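Local coordinates for Cas13d (uncultured Ruminococcus sp, PDB 6IV9), which binds CRISPR RNA and, as a Cas13d effector with two HEPN domains, probably matures that guide and cleaves target RNA, at residues 643-657 against 836-848. The protein carries 2 engineered substitutions. Numbering follows the deposited sequence.
Sequences KIREVAKNEKVVMFV and KEYIGDIRTVDSY
Val-647, Asn-650 and Val-653 face Lys-836, Gly-840 and Val-845 in turn, the two segments running alongside each other as 643-657 turns from one helix into the next and 836-848 leaves its helix for a loop. The case illustrates how a helix-to-helix junction can be packed against a neighbouring helix end and the loop that follows it. At one end, CG2 of Val-647 rests 3.6 Å from CB of Lys-836. In the middle Val-653 and Ile-839 meet tip to tip, Val-653 CG2 lying 3.7 Å from Ile-839 CG1. Farther on, CG1 of Val-845 packs on Phe-656 CB. With CG anti to the backbone N (chi1 168°), the Phe-656 ring is carried past the 845-847 backbone and points CE2 over the centre of one face of Tyr-848, 3.7 Å above it, a T-shaped stack with planes at 73°. Replacing this phenylalanine by alanine would probably leave that tyrosine face without its edge-on partner and open a gap beside the 845-847 backbone. Polar contacts hold the other flank. Lys-652, bent at chi3 (-67°), brings NZ to two successive carbonyls, 3.2 Å from Ile-842 O on an in-plane lone pair and 2.8 Å from Arg-843 O, tilted from its plane. Asn-650 works both ways: OD1 caps the helix through Val-653 N, while ND2 gives to a water that donates to Ile-839 O and Ile-842 O. Beyond the loop, Val-845 also touches Ile-851 of helix 848-861. The start of helix 651-660 is thus tied by one ammonium and one water to backbone carbonyls, bonds that use no side-chain atom of 839-843.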
ATOM      1  N   LYS A 643      16.510  19.234   5.472  1.00 26.40           N
ATOM      2  CA  LYS A 643      15.389  19.935   4.804  1.00 28.39           C
ATOM      3  C   LYS A 643      14.101  19.783   5.617  1.00 27.15           C
ATOM      4  O   LYS A 643      13.393  20.739   5.750  1.00 26.20           O
ATOM      5  CB  LYS A 643      15.286  19.508   3.344  1.00 31.65           C
ATOM      6  CG  LYS A 643      16.415  20.041   2.482  1.00 34.86           C
ATOM      7  CD  LYS A 643      16.325  19.637   1.055  1.00 41.12           C
ATOM      8  CE  LYS A 643      17.651  19.735   0.346  1.00 46.00           C
ATOM      9  NZ  LYS A 643      18.192  21.101   0.452  1.00 54.00           N
ATOM     10  N   ILE A 644      13.851  18.600   6.155  1.00 25.57           N
ATOM     11  CA  ILE A 644      12.621  18.372   6.957  1.00 24.13           C
ATOM     12  C   ILE A 644      12.648  19.288   8.183  1.00 23.86           C
ATOM     13  O   ILE A 644      11.642  19.891   8.494  1.00 24.64           O
ATOM     14  CB  ILE A 644      12.520  16.892   7.360  1.00 27.28           C
ATOM     15  CG1 ILE A 644      12.088  16.049   6.165  1.00 27.99           C
ATOM     16  CG2 ILE A 644      11.583  16.719   8.538  1.00 29.38           C
ATOM     17  CD1 ILE A 644      10.851  16.563   5.510  1.00 32.11           C
ATOM     18  N   ARG A 645      13.801  19.402   8.825  1.00 24.10           N
ATOM     19  CA  ARG A 645      13.903  20.269  10.017  1.00 22.01           C
ATOM     20  C   ARG A 645      13.588  21.710   9.616  1.00 24.20           C
ATOM     21  O   ARG A 645      12.986  22.365  10.397  1.00 28.52           O
ATOM     22  CB  ARG A 645      15.268  20.166  10.689  1.00 25.85           C
ATOM     23  CG  ARG A 645      15.427  21.092  11.882  1.00 28.61           C
ATOM     24  CD  ARG A 645      14.436  20.824  12.988  1.00 28.76           C
ATOM     25  NE  ARG A 645      14.468  21.786  14.069  1.00 31.84           N
ATOM     26  CZ  ARG A 645      13.722  22.870  14.130  1.00 35.51           C
ATOM     27  NH1 ARG A 645      12.883  23.148  13.160  1.00 33.23           N
ATOM     28  NH2 ARG A 645      13.809  23.681  15.157  1.00 32.56           N
ATOM     29  N   GLU A 646      14.040  22.165   8.453  1.00 28.06           N
ATOM     30  CA  GLU A 646      13.745  23.544   7.982  1.00 29.99           C
ATOM     31  C   GLU A 646      12.251  23.710   7.696  1.00 31.20           C
ATOM     32  O   GLU A 646      11.693  24.731   8.028  1.00 28.45           O
ATOM     33  CB  GLU A 646      14.584  23.905   6.768  1.00 32.66           C
ATOM     34  CG  GLU A 646      16.052  24.009   7.103  1.00 45.24           C
ATOM     35  CD  GLU A 646      16.384  24.978   8.225  1.00 59.05           C
ATOM     36  OE1 GLU A 646      16.078  26.172   8.087  1.00 54.32           O
ATOM     37  OE2 GLU A 646      16.948  24.528   9.232  1.00 66.67           O
ATOM     38  N   VAL A 647      11.637  22.696   7.097  1.00 27.90           N
ATOM     39  CA  VAL A 647      10.184  22.748   6.779  1.00 27.48           C
ATOM     40  C   VAL A 647       9.393  22.851   8.077  1.00 26.97           C
ATOM     41  O   VAL A 647       8.402  23.522   8.081  1.00 30.83           O
ATOM     42  CB  VAL A 647       9.707  21.564   5.932  1.00 26.94           C
ATOM     43  CG1 VAL A 647       8.199  21.557   5.835  1.00 29.12           C
ATOM     44  CG2 VAL A 647      10.330  21.599   4.559  1.00 31.29           C
ATOM     45  N   ALA A 648       9.907  22.267   9.157  1.00 25.33           N
ATOM     46  CA  ALA A 648       9.250  22.256  10.484  1.00 26.46           C
ATOM     47  C   ALA A 648       9.169  23.663  11.073  1.00 29.20           C
ATOM     48  O   ALA A 648       8.462  23.844  12.028  1.00 30.12           O
ATOM     49  CB  ALA A 648       9.951  21.339  11.439  1.00 25.54           C
ATOM     50  N   LYS A 649       9.927  24.599  10.525  1.00 28.80           N
ATOM     51  CA  LYS A 649       9.935  25.988  11.048  1.00 35.86           C
ATOM     52  C   LYS A 649       8.737  26.756  10.507  1.00 35.95           C
ATOM     53  O   LYS A 649       8.470  27.837  10.986  1.00 37.32           O
ATOM     54  CB  LYS A 649      11.243  26.682  10.685  1.00 36.04           C
ATOM     55  CG  LYS A 649      12.430  26.183  11.481  1.00 38.92           C
ATOM     56  CD  LYS A 649      13.719  26.699  10.973  1.00 43.69           C
ATOM     57  CE  LYS A 649      14.881  25.999  11.630  1.00 48.50           C
ATOM     58  NZ  LYS A 649      16.172  26.561  11.182  1.00 55.56           N
ATOM     59  N   ASN A 650       8.039  26.166   9.558  1.00 30.64           N
ATOM     60  CA  ASN A 650       6.888  26.840   8.933  1.00 33.09           C
ATOM     61  C   ASN A 650       5.627  26.531   9.734  1.00 34.95           C
ATOM     62  O   ASN A 650       5.050  25.498   9.532  1.00 28.68           O
ATOM     63  CB  ASN A 650       6.756  26.382   7.494  1.00 35.90           C
ATOM     64  CG  ASN A 650       5.777  27.237   6.745  1.00 46.94           C
ATOM     65  OD1 ASN A 650       4.737  27.595   7.283  1.00 50.10           O
ATOM     66  ND2 ASN A 650       6.126  27.590   5.531  1.00 42.94           N
ATOM     67  N   GLU A 651       5.204  27.470  10.567  1.00 32.63           N
ATOM     68  CA  GLU A 651       4.026  27.251  11.437  1.00 34.38           C
ATOM     69  C   GLU A 651       2.761  27.000  10.617  1.00 27.42           C
ATOM     70  O   GLU A 651       1.921  26.281  11.082  1.00 29.90           O
ATOM     71  CB  GLU A 651       3.913  28.355  12.480  1.00 38.15           C
ATOM     72  CG  GLU A 651       4.998  28.230  13.524  1.00 47.14           C
ATOM     73  CD  GLU A 651       5.049  29.384  14.500  1.00 51.90           C
ATOM     74  OE1 GLU A 651       4.625  29.205  15.620  1.00 47.87           O
ATOM     75  OE2 GLU A 651       5.505  30.446  14.107  1.00 55.51           O
ATOM     76  N   LYS A 652       2.633  27.614   9.454  1.00 30.19           N
ATOM     77  CA  LYS A 652       1.402  27.399   8.661  1.00 30.56           C
ATOM     78  C   LYS A 652       1.293  25.940   8.226  1.00 28.80           C
ATOM     79  O   LYS A 652       0.215  25.399   8.284  1.00 27.89           O
ATOM     80  CB  LYS A 652       1.396  28.309   7.440  1.00 33.68           C
ATOM     81  CG  LYS A 652       0.991  29.736   7.745  1.00 41.34           C
ATOM     82  CD  LYS A 652       0.710  30.527   6.511  1.00 43.69           C
ATOM     83  CE  LYS A 652       1.947  30.760   5.690  1.00 48.35           C
ATOM     84  NZ  LYS A 652       1.725  31.841   4.706  1.00 53.11           N
ATOM     85  N   VAL A 653       2.390  25.381   7.744  1.00 28.08           N
ATOM     86  CA  VAL A 653       2.395  23.952   7.324  1.00 27.04           C
ATOM     87  C   VAL A 653       2.150  23.056   8.539  1.00 25.19           C
ATOM     88  O   VAL A 653       1.305  22.217   8.477  1.00 26.83           O
ATOM     89  CB  VAL A 653       3.749  23.602   6.692  1.00 29.23           C
ATOM     90  CG1 VAL A 653       3.852  22.124   6.417  1.00 32.72           C
ATOM     91  CG2 VAL A 653       4.011  24.407   5.439  1.00 31.77           C
ATOM     92  N   VAL A 654       2.877  23.278   9.625  1.00 26.74           N
ATOM     93  CA  VAL A 654       2.708  22.448  10.849  1.00 26.95           C
ATOM     94  C   VAL A 654       1.289  22.612  11.394  1.00 24.77           C
ATOM     95  O   VAL A 654       0.696  21.647  11.749  1.00 25.54           O
ATOM     96  CB  VAL A 654       3.779  22.787  11.891  1.00 27.10           C
ATOM     97  CG1 VAL A 654       3.479  22.148  13.224  1.00 29.82           C
ATOM     98  CG2 VAL A 654       5.147  22.397  11.387  1.00 27.69           C
ATOM     99  N   MET A 655       0.767  23.828  11.400  1.00 26.86           N
ATOM    100  CA  MET A 655      -0.614  24.066  11.886  1.00 27.05           C
ATOM    101  C   MET A 655      -1.599  23.330  10.973  1.00 26.22           C
ATOM    102  O   MET A 655      -2.592  22.857  11.467  1.00 25.97           O
ATOM    103  CB  MET A 655      -0.953  25.557  11.952  1.00 29.29           C
ATOM    104  CG  MET A 655      -0.422  26.254  13.188  1.00 30.85           C
ATOM    105  SD  MET A 655      -1.108  25.642  14.723  1.00 33.03           S
ATOM    106  CE  MET A 655      -2.760  26.321  14.647  1.00 38.15           C
ATOM    107  N   PHE A 656      -1.316  23.272   9.676  1.00 26.07           N
ATOM    108  CA  PHE A 656      -2.232  22.544   8.769  1.00 25.91           C
ATOM    109  C   PHE A 656      -2.291  21.067   9.172  1.00 24.88           C
ATOM    110  O   PHE A 656      -3.351  20.526   9.281  1.00 24.36           O
ATOM    111  CB  PHE A 656      -1.774  22.659   7.319  1.00 24.94           C
ATOM    112  CG  PHE A 656      -2.510  21.706   6.426  1.00 26.95           C
ATOM    113  CD1 PHE A 656      -3.871  21.825   6.246  1.00 28.08           C
ATOM    114  CD2 PHE A 656      -1.853  20.668   5.805  1.00 30.20           C
ATOM    115  CE1 PHE A 656      -4.563  20.924   5.465  1.00 31.34           C
ATOM    116  CE2 PHE A 656      -2.545  19.773   5.014  1.00 30.04           C
ATOM    117  CZ  PHE A 656      -3.894  19.897   4.860  1.00 29.24           C
ATOM    118  N   VAL A 657      -1.141  20.454   9.409  1.00 24.77           N
ATOM    119  CA  VAL A 657      -1.097  19.022   9.821  1.00 24.59           C
ATOM    120  C   VAL A 657      -1.767  18.832  11.184  1.00 22.52           C
ATOM    121  O   VAL A 657      -2.547  17.936  11.326  1.00 23.70           O
ATOM    122  CB  VAL A 657       0.343  18.482   9.825  1.00 25.43           C
ATOM    123  CG1 VAL A 657       0.402  17.060  10.328  1.00 26.64           C
ATOM    124  CG2 VAL A 657       0.962  18.576   8.453  1.00 25.94           C
ATOM    125  N   LYS A 836      11.002  21.690   0.500  1.00 30.08           N
ATOM    126  CA  LYS A 836      11.570  22.758   1.360  1.00 29.39           C
ATOM    127  C   LYS A 836      11.781  24.029   0.534  1.00 31.05           C
ATOM    128  O   LYS A 836      11.619  25.102   1.050  1.00 31.24           O
ATOM    129  CB  LYS A 836      12.855  22.281   2.035  1.00 33.18           C
ATOM    130  CG  LYS A 836      13.592  23.335   2.836  1.00 34.21           C
ATOM    131  CD  LYS A 836      14.645  24.007   2.025  1.00 43.85           C
ATOM    132  CE  LYS A 836      15.358  25.119   2.751  1.00 52.10           C
ATOM    133  NZ  LYS A 836      16.581  25.518   2.024  1.00 53.27           N
ATOM    134  N   GLU A 837      12.112  23.862  -0.731  1.00 31.03           N
ATOM    135  CA  GLU A 837      12.390  25.001  -1.624  1.00 33.23           C
ATOM    136  C   GLU A 837      11.147  25.876  -1.831  1.00 36.22           C
ATOM    137  O   GLU A 837      11.309  27.072  -1.891  1.00 34.36           O
ATOM    138  CB  GLU A 837      12.990  24.447  -2.909  1.00 36.20           C
ATOM    139  CG  GLU A 837      13.673  25.479  -3.756  1.00 52.31           C
ATOM    140  CD  GLU A 837      15.006  26.007  -3.257  1.00 60.29           C
ATOM    141  OE1 GLU A 837      15.421  27.052  -3.762  1.00 71.43           O
ATOM    142  OE2 GLU A 837      15.610  25.386  -2.384  1.00 50.95           O
ATOM    143  N   TYR A 838       9.956  25.295  -1.961  1.00 30.13           N
ATOM    144  CA  TYR A 838       8.776  26.126  -2.316  1.00 27.63           C
ATOM    145  C   TYR A 838       7.632  26.107  -1.305  1.00 31.69           C
ATOM    146  O   TYR A 838       6.812  26.980  -1.369  1.00 29.88           O
ATOM    147  CB  TYR A 838       8.215  25.661  -3.656  1.00 29.13           C
ATOM    148  CG  TYR A 838       9.240  25.654  -4.751  1.00 29.35           C
ATOM    149  CD1 TYR A 838       9.796  26.836  -5.194  1.00 35.84           C
ATOM    150  CD2 TYR A 838       9.677  24.476  -5.316  1.00 32.53           C
ATOM    151  CE1 TYR A 838      10.755  26.855  -6.184  1.00 36.17           C
ATOM    152  CE2 TYR A 838      10.632  24.474  -6.313  1.00 32.90           C
ATOM    153  CZ  TYR A 838      11.172  25.670  -6.747  1.00 36.23           C
ATOM    154  OH  TYR A 838      12.111  25.701  -7.715  1.00 36.52           O
ATOM    155  N   ILE A 839       7.610  25.178  -0.356  1.00 29.97           N
ATOM    156  CA  ILE A 839       6.431  25.100   0.553  1.00 29.14           C
ATOM    157  C   ILE A 839       6.271  26.402   1.338  1.00 35.57           C
ATOM    158  O   ILE A 839       5.158  26.745   1.624  1.00 33.89           O
ATOM    159  CB  ILE A 839       6.452  23.863   1.457  1.00 32.09           C
ATOM    160  CG1 ILE A 839       5.066  23.570   2.025  1.00 33.49           C
ATOM    161  CG2 ILE A 839       7.493  23.989   2.549  1.00 33.61           C
ATOM    162  CD1 ILE A 839       4.944  22.195   2.596  1.00 32.38           C
ATOM    163  N   GLY A 840       7.375  27.076   1.630  1.00 33.74           N
ATOM    164  CA  GLY A 840       7.389  28.333   2.393  1.00 35.38           C
ATOM    165  C   GLY A 840       6.680  29.466   1.682  1.00 42.58           C
ATOM    166  O   GLY A 840       6.280  30.396   2.367  1.00 40.22           O
ATOM    167  N   ASP A 841       6.541  29.384   0.357  1.00 39.81           N
ATOM    168  CA  ASP A 841       5.911  30.456  -0.456  1.00 37.08           C
ATOM    169  C   ASP A 841       4.386  30.342  -0.515  1.00 36.40           C
ATOM    170  O   ASP A 841       3.795  31.220  -1.076  1.00 37.38           O
ATOM    171  CB  ASP A 841       6.501  30.493  -1.864  1.00 37.15           C
ATOM    172  CG  ASP A 841       7.948  30.931  -1.877  1.00 51.86           C
ATOM    173  OD1 ASP A 841       8.384  31.483  -0.877  1.00 56.11           O
ATOM    174  OD2 ASP A 841       8.625  30.696  -2.870  1.00 49.48           O
ATOM    175  N   ILE A 842       3.788  29.290   0.027  1.00 32.06           N
ATOM    176  CA  ILE A 842       2.312  29.118  -0.050  1.00 29.32           C
ATOM    177  C   ILE A 842       1.643  30.052   0.958  1.00 37.59           C
ATOM    178  O   ILE A 842       1.959  29.962   2.130  1.00 35.33           O
ATOM    179  CB  ILE A 842       1.911  27.649   0.198  1.00 30.57           C
ATOM    180  CG1 ILE A 842       2.559  26.690  -0.791  1.00 32.33           C
ATOM    181  CG2 ILE A 842       0.409  27.475   0.198  1.00 32.43           C
ATOM    182  CD1 ILE A 842       2.219  25.259  -0.511  1.00 31.40           C
ATOM    183  N   ARG A 843       0.754  30.913   0.479  1.00 32.48           N
ATOM    184  CA  ARG A 843       0.047  31.867   1.362  1.00 38.25           C
ATOM    185  C   ARG A 843      -0.877  31.123   2.323  1.00 34.97           C
ATOM    186  O   ARG A 843      -0.814  31.384   3.508  1.00 36.47           O
ATOM    187  CB  ARG A 843      -0.758  32.846   0.503  1.00 39.45           C
ATOM    188  CG  ARG A 843      -1.640  33.801   1.292  1.00 51.32           C
ATOM    189  CD  ARG A 843      -2.401  34.786   0.422  1.00 58.29           C
ATOM    190  NE  ARG A 843      -3.472  35.511   1.100  1.00 73.72           N
ATOM    191  CZ  ARG A 843      -4.777  35.255   0.974  1.00 79.11           C
ATOM    192  NH1 ARG A 843      -5.233  34.572  -0.062  1.00 72.21           N
ATOM    193  NH2 ARG A 843      -5.629  35.695   1.878  1.00 70.76           N
ATOM    194  N   THR A 844      -1.706  30.221   1.809  1.00 33.48           N
ATOM    195  CA  THR A 844      -2.629  29.459   2.681  1.00 32.39           C
ATOM    196  C   THR A 844      -2.455  27.949   2.457  1.00 35.38           C
ATOM    197  O   THR A 844      -2.606  27.494   1.339  1.00 30.89           O
ATOM    198  CB  THR A 844      -4.067  29.942   2.498  1.00 42.11           C
ATOM    199  OG1 THR A 844      -4.525  29.478   1.239  1.00 55.39           O
ATOM    200  CG2 THR A 844      -4.166  31.446   2.471  1.00 43.16           C
ATOM    201  N   VAL A 845      -2.165  27.229   3.528  1.00 33.38           N
ATOM    202  CA  VAL A 845      -1.964  25.759   3.436  1.00 32.57           C
ATOM    203  C   VAL A 845      -3.289  25.117   3.829  1.00 29.94           C
ATOM    204  O   VAL A 845      -3.588  25.104   5.000  1.00 33.30           O
ATOM    205  CB  VAL A 845      -0.812  25.358   4.367  1.00 31.66           C
ATOM    206  CG1 VAL A 845      -0.463  23.895   4.254  1.00 35.54           C
ATOM    207  CG2 VAL A 845       0.407  26.222   4.134  1.00 33.96           C
ATOM    208  N   ASP A 846      -4.082  24.667   2.860  1.00 31.60           N
ATOM    209  CA  ASP A 846      -5.393  24.088   3.253  1.00 36.55           C
ATOM    210  C   ASP A 846      -5.630  22.652   2.781  1.00 30.62           C
ATOM    211  O   ASP A 846      -6.632  22.117   3.187  1.00 31.31           O
ATOM    212  CB  ASP A 846      -6.550  25.006   2.889  1.00 42.52           C
ATOM    213  CG  ASP A 846      -6.458  25.498   1.469  1.00 50.33           C
ATOM    214  OD1 ASP A 846      -5.722  24.905   0.706  1.00 44.99           O
ATOM    215  OD2 ASP A 846      -7.107  26.496   1.171  1.00 64.45           O
ATOM    216  N   SER A 847      -4.771  22.108   1.931  1.00 27.64           N
ATOM    217  CA  SER A 847      -4.928  20.691   1.536  1.00 26.01           C
ATOM    218  C   SER A 847      -3.616  20.117   1.003  1.00 25.22           C
ATOM    219  O   SER A 847      -2.819  20.853   0.484  1.00 21.44           O
ATOM    220  CB  SER A 847      -6.017  20.530   0.538  1.00 28.40           C
ATOM    221  OG  SER A 847      -5.614  20.997  -0.722  1.00 25.61           O
ATOM    222  N   TYR A 848      -3.483  18.797   1.069  1.00 24.80           N
ATOM    223  CA  TYR A 848      -2.292  18.133   0.495  1.00 24.25           C
ATOM    224  C   TYR A 848      -2.306  18.356  -1.016  1.00 22.59           C
ATOM    225  O   TYR A 848      -1.287  18.564  -1.613  1.00 21.69           O
ATOM    226  CB  TYR A 848      -2.248  16.673   0.924  1.00 23.19           C
ATOM    227  CG  TYR A 848      -1.898  16.512   2.374  1.00 23.10           C
ATOM    228  CD1 TYR A 848      -0.692  16.966   2.861  1.00 21.63           C
ATOM    229  CD2 TYR A 848      -2.779  15.938   3.260  1.00 23.48           C
ATOM    230  CE1 TYR A 848      -0.357  16.837   4.189  1.00 22.21           C
ATOM    231  CE2 TYR A 848      -2.457  15.790   4.593  1.00 25.69           C
ATOM    232  CZ  TYR A 848      -1.239  16.235   5.059  1.00 24.87           C
ATOM    233  OH  TYR A 848      -0.930  16.089   6.366  1.00 25.79           O
TER
HETATM  234  O   HOH W   1       3.637  28.251   3.617  1.00 35.09           O